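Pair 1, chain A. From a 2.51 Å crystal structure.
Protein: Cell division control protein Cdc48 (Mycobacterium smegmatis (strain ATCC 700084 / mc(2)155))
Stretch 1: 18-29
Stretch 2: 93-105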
# COMPACT_ATOMS: atom_id res chain seq x y z
N PRO A 18 24.03 2.10 5.41
CA PRO A 18 24.97 2.03 4.29
C PRO A 18 24.28 1.75 2.95
O PRO A 18 23.43 0.86 2.86
CB PRO A 18 25.88 0.85 4.67
CG PRO A 18 25.10 0.06 5.66
CD PRO A 18 24.30 1.06 6.42
N LEU A 19 24.64 2.53 1.93
CA LEU A 19 24.01 2.42 0.62
C LEU A 19 24.75 1.42 -0.27
O LEU A 19 25.76 1.76 -0.89
CB LEU A 19 23.93 3.79 -0.05
CG LEU A 19 23.06 3.89 -1.30
CD1 LEU A 19 21.65 3.37 -1.02
CD2 LEU A 19 23.02 5.32 -1.82
N SER A 20 24.23 0.20 -0.33
CA SER A 20 24.85 -0.85 -1.13
C SER A 20 24.71 -0.56 -2.62
O SER A 20 23.76 0.10 -3.04
CB SER A 20 24.25 -2.21 -0.78
OG SER A 20 22.86 -2.24 -1.07
N HIS A 21 25.65 -1.06 -3.42
CA HIS A 21 25.67 -0.78 -4.85
C HIS A 21 26.55 -1.77 -5.59
O HIS A 21 27.46 -2.36 -5.02
CB HIS A 21 26.18 0.64 -5.09
CG HIS A 21 27.59 0.85 -4.64
ND1 HIS A 21 27.92 1.15 -3.34
CD2 HIS A 21 28.76 0.79 -5.32
CE1 HIS A 21 29.23 1.26 -3.23
NE2 HIS A 21 29.77 1.05 -4.42
N LEU A 22 26.28 -1.94 -6.88
CA LEU A 22 27.06 -2.84 -7.72
C LEU A 22 27.20 -2.28 -9.13
O LEU A 22 26.27 -1.65 -9.64
CB LEU A 22 26.41 -4.22 -7.79
CG LEU A 22 26.46 -5.10 -6.55
CD1 LEU A 22 25.54 -6.29 -6.72
CD2 LEU A 22 27.89 -5.55 -6.29
N ARG A 23 28.35 -2.51 -9.74
CA ARG A 23 28.53 -2.20 -11.15
C ARG A 23 28.19 -3.44 -11.95
O ARG A 23 28.74 -4.51 -11.70
CB ARG A 23 29.96 -1.75 -11.44
CG ARG A 23 30.17 -1.29 -12.88
CD ARG A 23 31.64 -1.38 -13.27
NE ARG A 23 32.50 -0.61 -12.38
CZ ARG A 23 33.83 -0.69 -12.36
NH1 ARG A 23 34.45 -1.52 -13.18
NH2 ARG A 23 34.53 0.06 -11.51
N LEU A 24 27.28 -3.30 -12.91
CA LEU A 24 26.90 -4.43 -13.76
C LEU A 24 27.04 -4.07 -15.23
O LEU A 24 27.26 -2.90 -15.57
CB LEU A 24 25.46 -4.85 -13.47
CG LEU A 24 25.13 -5.33 -12.05
CD1 LEU A 24 23.66 -5.72 -11.96
CD2 LEU A 24 26.01 -6.49 -11.65
N THR A 25 26.92 -5.07 -16.09
CA THR A 25 26.89 -4.85 -17.53
C THR A 25 25.45 -4.68 -17.97
O THR A 25 24.58 -5.49 -17.63
CB THR A 25 27.53 -6.03 -18.29
OG1 THR A 25 28.80 -6.35 -17.71
CG2 THR A 25 27.73 -5.67 -19.76
N ALA A 26 25.18 -3.62 -18.73
CA ALA A 26 23.82 -3.32 -19.16
C ALA A 26 23.57 -3.81 -20.58
O ALA A 26 24.06 -3.22 -21.54
CB ALA A 26 23.55 -1.82 -19.06
N ARG A 27 22.79 -4.88 -20.70
CA ARG A 27 22.43 -5.41 -22.01
C ARG A 27 21.01 -5.01 -22.40
O ARG A 27 20.14 -4.88 -21.55
CB ARG A 27 22.58 -6.93 -22.05
CG ARG A 27 23.99 -7.42 -21.74
CD ARG A 27 24.16 -8.88 -22.11
NE ARG A 27 23.00 -9.69 -21.74
CZ ARG A 27 22.94 -11.01 -21.84
NH1 ARG A 27 21.84 -11.66 -21.48
NH2 ARG A 27 23.99 -11.69 -22.28
N LEU A 28 20.80 -4.80 -23.70
CA LEU A 28 19.50 -4.37 -24.21
C LEU A 28 18.48 -5.50 -24.14
O LEU A 28 18.68 -6.57 -24.72
CB LEU A 28 19.64 -3.87 -25.65
CG LEU A 28 18.46 -3.17 -26.34
CD1 LEU A 28 17.57 -4.16 -27.07
CD2 LEU A 28 17.65 -2.35 -25.34
N ASN A 29 17.38 -5.26 -23.43
CA ASN A 29 16.29 -6.22 -23.37
C ASN A 29 15.61 -6.30 -24.73
O ASN A 29 15.02 -5.33 -25.20
CB ASN A 29 15.28 -5.81 -22.29
CG ASN A 29 14.35 -6.95 -21.89
OD1 ASN A 29 13.99 -7.79 -22.72
ND2 ASN A 29 13.96 -6.98 -20.63
N GLY A 93 21.72 7.15 -19.19
CA GLY A 93 22.91 7.60 -19.89
C GLY A 93 23.93 6.48 -20.02
O GLY A 93 25.13 6.69 -19.81
N VAL A 94 23.45 5.29 -20.37
CA VAL A 94 24.31 4.13 -20.51
C VAL A 94 24.19 3.54 -21.92
O VAL A 94 23.08 3.31 -22.41
CB VAL A 94 23.95 3.04 -19.49
CG1 VAL A 94 24.91 1.86 -19.59
CG2 VAL A 94 23.95 3.61 -18.08
N ARG A 95 25.33 3.30 -22.56
CA ARG A 95 25.36 2.64 -23.86
C ARG A 95 25.09 1.15 -23.68
O ARG A 95 25.21 0.62 -22.58
CB ARG A 95 26.71 2.86 -24.54
CG ARG A 95 27.00 4.30 -24.91
CD ARG A 95 28.45 4.48 -25.37
NE ARG A 95 29.40 4.33 -24.27
CZ ARG A 95 30.10 3.22 -24.02
NH1 ARG A 95 30.94 3.18 -22.99
NH2 ARG A 95 29.96 2.16 -24.80
N GLU A 96 24.74 0.48 -24.77
CA GLU A 96 24.52 -0.96 -24.72
C GLU A 96 25.84 -1.68 -24.44
O GLU A 96 26.88 -1.29 -24.96
CB GLU A 96 23.89 -1.47 -26.01
CG GLU A 96 23.35 -2.89 -25.92
CD GLU A 96 22.72 -3.37 -27.21
OE1 GLU A 96 22.38 -4.57 -27.30
OE2 GLU A 96 22.56 -2.55 -28.14
N ASN A 97 25.77 -2.72 -23.61
CA ASN A 97 26.94 -3.49 -23.20
C ASN A 97 27.97 -2.69 -22.41
O ASN A 97 29.12 -3.11 -22.27
CB ASN A 97 27.60 -4.19 -24.40
CG ASN A 97 26.66 -5.14 -25.11
OD1 ASN A 97 26.38 -4.97 -26.30
ND2 ASN A 97 26.17 -6.14 -24.39
N ALA A 98 27.56 -1.53 -21.89
CA ALA A 98 28.42 -0.71 -21.06
C ALA A 98 28.13 -0.95 -19.57
O ALA A 98 27.25 -1.73 -19.22
CB ALA A 98 28.27 0.76 -21.41
N ALA A 99 28.87 -0.26 -18.71
CA ALA A 99 28.73 -0.45 -17.27
C ALA A 99 27.60 0.41 -16.71
O ALA A 99 27.39 1.54 -17.14
CB ALA A 99 30.04 -0.13 -16.56
N VAL A 100 26.88 -0.14 -15.73
CA VAL A 100 25.83 0.60 -15.04
C VAL A 100 25.90 0.39 -13.53
O VAL A 100 26.12 -0.73 -13.05
CB VAL A 100 24.42 0.23 -15.57
CG1 VAL A 100 24.15 -1.26 -15.42
CG2 VAL A 100 23.35 1.05 -14.87
N LEU A 101 25.75 1.47 -12.78
CA LEU A 101 25.70 1.39 -11.32
C LEU A 101 24.27 1.17 -10.84
O LEU A 101 23.37 1.94 -11.17
CB LEU A 101 26.29 2.65 -10.69
CG LEU A 101 27.77 2.59 -10.30
CD1 LEU A 101 28.00 1.52 -9.24
CD2 LEU A 101 28.66 2.35 -11.52
N VAL A 102 24.08 0.10 -10.08
CA VAL A 102 22.76 -0.23 -9.55
C VAL A 102 22.78 -0.13 -8.03
O VAL A 102 23.73 -0.59 -7.38
CB VAL A 102 22.35 -1.66 -9.96
CG1 VAL A 102 20.88 -1.90 -9.65
CG2 VAL A 102 22.62 -1.88 -11.43
N SER A 103 21.74 0.46 -7.45
CA SER A 103 21.65 0.61 -6.01
C SER A 103 20.21 0.87 -5.59
O SER A 103 19.44 1.46 -6.35
CB SER A 103 22.54 1.76 -5.54
OG SER A 103 22.04 3.00 -6.00
N PRO A 104 19.84 0.43 -4.38
CA PRO A 104 18.51 0.73 -3.85
C PRO A 104 18.27 2.23 -3.77
O PRO A 104 19.19 2.99 -3.47
CB PRO A 104 18.54 0.12 -2.44
CG PRO A 104 19.99 -0.08 -2.13
CD PRO A 104 20.63 -0.38 -3.44
N VAL A 105 17.04 2.65 -4.05
CA VAL A 105 16.70 4.06 -4.00
C VAL A 105 15.43 4.27 -3.18
O VAL A 105 14.52 3.45 -3.23
CB VAL A 105 16.53 4.66 -5.42
CG1 VAL A 105 15.35 4.02 -6.14
CG2 VAL A 105 16.38 6.18 -5.36
O HOH W 1 23.46 -6.11 -25.22

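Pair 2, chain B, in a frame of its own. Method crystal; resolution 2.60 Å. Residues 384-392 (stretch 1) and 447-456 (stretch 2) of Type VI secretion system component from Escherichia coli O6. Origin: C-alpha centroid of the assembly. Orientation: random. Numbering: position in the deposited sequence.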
# COMPACT_ATOMS: atom_id res chain seq x y z
N ALA B 384 -18.15 1.38 5.68
CA ALA B 384 -18.46 2.79 5.62
C ALA B 384 -19.78 2.90 4.91
O ALA B 384 -20.13 2.03 4.11
CB ALA B 384 -17.39 3.54 4.84
N GLY B 385 -20.51 3.96 5.19
CA GLY B 385 -21.83 4.10 4.59
C GLY B 385 -22.82 3.03 5.04
O GLY B 385 -22.58 2.27 5.99
N THR B 386 -23.93 2.96 4.33
CA THR B 386 -25.07 2.23 4.79
C THR B 386 -25.53 1.21 3.75
O THR B 386 -25.31 1.38 2.55
CB THR B 386 -26.18 3.23 5.15
OG1 THR B 386 -26.98 2.68 6.19
CG2 THR B 386 -27.05 3.55 3.95
N LEU B 387 -26.14 0.11 4.20
CA LEU B 387 -26.69 -0.85 3.23
C LEU B 387 -28.21 -0.78 3.20
O LEU B 387 -28.86 -0.78 4.25
CB LEU B 387 -26.25 -2.28 3.54
CG LEU B 387 -24.76 -2.59 3.42
CD1 LEU B 387 -24.55 -4.05 3.75
CD2 LEU B 387 -24.29 -2.24 2.02
N PRO B 388 -28.79 -0.71 2.00
CA PRO B 388 -30.24 -0.76 1.89
C PRO B 388 -30.76 -2.17 2.18
O PRO B 388 -30.11 -3.16 1.83
CB PRO B 388 -30.51 -0.39 0.43
CG PRO B 388 -29.27 -0.79 -0.30
CD PRO B 388 -28.13 -0.60 0.68
N ALA B 389 -31.89 -2.25 2.87
CA ALA B 389 -32.53 -3.54 3.06
C ALA B 389 -34.04 -3.40 2.97
O ALA B 389 -34.58 -2.30 3.08
CB ALA B 389 -32.13 -4.12 4.37
N ARG B 390 -34.72 -4.52 2.77
CA ARG B 390 -36.18 -4.57 2.81
C ARG B 390 -36.61 -5.40 3.99
O ARG B 390 -36.15 -6.53 4.13
CB ARG B 390 -36.73 -5.20 1.54
CG ARG B 390 -36.80 -4.25 0.38
CD ARG B 390 -37.95 -4.60 -0.54
NE ARG B 390 -38.15 -3.55 -1.54
CZ ARG B 390 -37.59 -3.55 -2.74
NH1 ARG B 390 -36.79 -4.55 -3.10
NH2 ARG B 390 -37.83 -2.56 -3.59
N VAL B 391 -37.49 -4.85 4.82
CA VAL B 391 -38.11 -5.61 5.92
C VAL B 391 -39.04 -6.67 5.34
O VAL B 391 -39.84 -6.38 4.46
CB VAL B 391 -38.85 -4.71 6.91
CG1 VAL B 391 -39.18 -5.49 8.18
CG2 VAL B 391 -38.00 -3.51 7.28
N THR B 392 -38.88 -7.91 5.79
CA THR B 392 -39.71 -9.03 5.32
C THR B 392 -40.74 -9.44 6.37
O THR B 392 -40.76 -8.90 7.49
CB THR B 392 -38.86 -10.27 4.92
OG1 THR B 392 -37.81 -10.50 5.88
CG2 THR B 392 -38.25 -10.08 3.53
N LEU B 447 -43.01 -1.85 9.26
CA LEU B 447 -44.18 -1.25 8.61
C LEU B 447 -45.09 -2.16 7.71
O LEU B 447 -46.27 -1.81 7.59
CB LEU B 447 -43.76 0.03 7.86
CG LEU B 447 -44.66 1.19 7.39
CD1 LEU B 447 -45.34 1.92 8.54
CD2 LEU B 447 -43.84 2.19 6.55
N ALA B 448 -44.66 -3.26 7.06
CA ALA B 448 -43.30 -3.78 6.83
C ALA B 448 -43.15 -4.54 5.50
O ALA B 448 -43.31 -5.76 5.45
CB ALA B 448 -42.88 -4.70 7.92
N GLY B 449 -42.88 -3.79 4.44
CA GLY B 449 -42.21 -4.27 3.23
C GLY B 449 -41.27 -3.10 2.94
O GLY B 449 -40.80 -2.89 1.83
N THR B 450 -41.03 -2.33 4.00
CA THR B 450 -40.41 -1.03 3.92
C THR B 450 -38.88 -1.12 3.76
O THR B 450 -38.25 -2.10 4.17
CB THR B 450 -40.77 -0.21 5.17
OG1 THR B 450 -39.88 0.90 5.31
CG2 THR B 450 -40.66 -1.06 6.40
N GLU B 451 -38.30 -0.08 3.15
CA GLU B 451 -36.87 -0.05 2.88
C GLU B 451 -36.12 0.68 3.98
O GLU B 451 -36.42 1.84 4.29
CB GLU B 451 -36.57 0.54 1.50
CG GLU B 451 -36.92 -0.40 0.35
CD GLU B 451 -36.76 0.24 -1.03
OE1 GLU B 451 -36.06 1.27 -1.16
OE2 GLU B 451 -37.35 -0.30 -2.01
N VAL B 452 -35.15 0.00 4.56
CA VAL B 452 -34.37 0.59 5.64
C VAL B 452 -32.89 0.75 5.28
O VAL B 452 -32.41 0.23 4.27
CB VAL B 452 -34.47 -0.24 6.91
CG1 VAL B 452 -35.86 -0.12 7.49
CG2 VAL B 452 -34.11 -1.68 6.61
N SER B 453 -32.18 1.48 6.13
CA SER B 453 -30.74 1.63 5.97
C SER B 453 -30.04 0.90 7.09
O SER B 453 -30.36 1.09 8.26
CB SER B 453 -30.36 3.10 5.99
OG SER B 453 -30.52 3.64 4.69
N ILE B 454 -29.10 0.04 6.71
CA ILE B 454 -28.32 -0.71 7.69
C ILE B 454 -26.94 -0.09 7.91
O ILE B 454 -26.17 0.13 6.96
CB ILE B 454 -28.20 -2.18 7.31
CG1 ILE B 454 -29.58 -2.73 6.95
CG2 ILE B 454 -27.59 -2.98 8.44
CD1 ILE B 454 -30.49 -2.87 8.15
N ALA B 455 -26.64 0.22 9.16
CA ALA B 455 -25.38 0.81 9.55
C ALA B 455 -24.64 -0.16 10.46
O ALA B 455 -25.22 -1.12 10.95
CB ALA B 455 -25.59 2.14 10.25
N PHE B 456 -23.36 0.10 10.69
CA PHE B 456 -22.49 -0.86 11.33
C PHE B 456 -21.66 -0.18 12.37
O PHE B 456 -20.94 0.78 12.08
CB PHE B 456 -21.60 -1.54 10.29
CG PHE B 456 -22.36 -2.34 9.28
CD1 PHE B 456 -22.71 -3.64 9.54
CD2 PHE B 456 -22.76 -1.76 8.08
CE1 PHE B 456 -23.41 -4.37 8.61
CE2 PHE B 456 -23.48 -2.50 7.16
CZ PHE B 456 -23.80 -3.81 7.43

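Both pairs are two antiparallel strands joined by backbone hydrogen bonds, and 14 central residues superpose with an RMSD of 0.7 Å. The strand axes approach to 4.5 Å in each, with N-to-C directions 124° apart in pair 1 and 138° in pair 2. The register is the same: A:Leu22 faces A:Val102 as B:Leu387 faces B:Ile454, and A:Leu24 faces A:Val100 as B:Ala389 faces B:Val452. Each of these is a hydrogen-bonded pair with two short bonds; A:Val102 N to A:Leu22 O is 2.8 Å, and its equivalent, B:Ile454 N to B:Leu387 O, is 2.6 Å. Between them lie non-hydrogen-bonded pairs, where CA-H...O contacts fill in, such as A:Arg23 CA to A:Val100 O at 3.4 Å and B:Pro388 CA to B:Val452 O, also 3.4 Å. B:Pro388 has no N-H to give, and at a non-hydrogen-bonded position none is called for across the strands.

The first rule to read is alternation. The face that carries A:Leu22, A:Leu24, A:Val100 and A:Val102 is buried and aliphatic, and so is the matching face of B:Leu387, B:Ala389, B:Val452 and B:Ile454. Within it, size is traded between neighbours. In pair 1 the large residue is A:Leu24, whose CD1 reaches A:Val102 CG2 at 4.0 Å, while the next residue on that side is small: A:Ala26 CB rests 3.7 Å from A:Val100 CG1. Pair 2 reverses the order. B:Ala389 is the small one, its CB 3.9 Å from B:Ile454 CG1, and B:Val391, matching A:Ala26, is the larger, with CG2 4.0 Å from B:Val452 CG1 and CG1 3.8 Å from B:Ala448 CB. Both arrangements keep apolar contact across the strands.

The other face tolerates more variety. A:Thr25 opposite A:Ala99 becomes B:Arg390 opposite B:Glu451, on backbones whose CA atoms superpose within 0.4 Å. Pair 1 leaves this cross-strand position to a short hydroxyl residue and a methyl; pair 2 spends it on a salt bridge, B:Arg390 NH2 to B:Glu451 OE2 at 2.8 Å. Both CA-to-CB bonds point out to this face, but the ends of the two side chains come nearer to the other strand, and there the charges meet.

The ends of the ladder also differ. A:Ala26 N donates to A:Ala98 O at 2.8 Å, and B:Val391 N likewise to B:Thr450 O at 2.9 Å. Pair 1 then adds A:Asn97 N to A:Ala26 O, 2.7 Å, where a type II turn from A:Arg95 to A:Ala98 brings that amide round; A:Asn97 has positive phi. A water bridges A:Glu96 and A:Leu28 here, donating to A:Glu96 OE1 at 2.8 Å and accepting a weak bond from A:Leu28 N at 3.3 Å. At the matching B:Gly449, CA instead lies 3.4 Å from B:Val391 O. At the opposite end, B:Thr386 OG1 joins its strand's bonding by donating to B:Ile454 O at 2.8 Å, whereas the matching A:His21 sends ND1 back to A:Leu19 O in a weak bond of 3.3 Å.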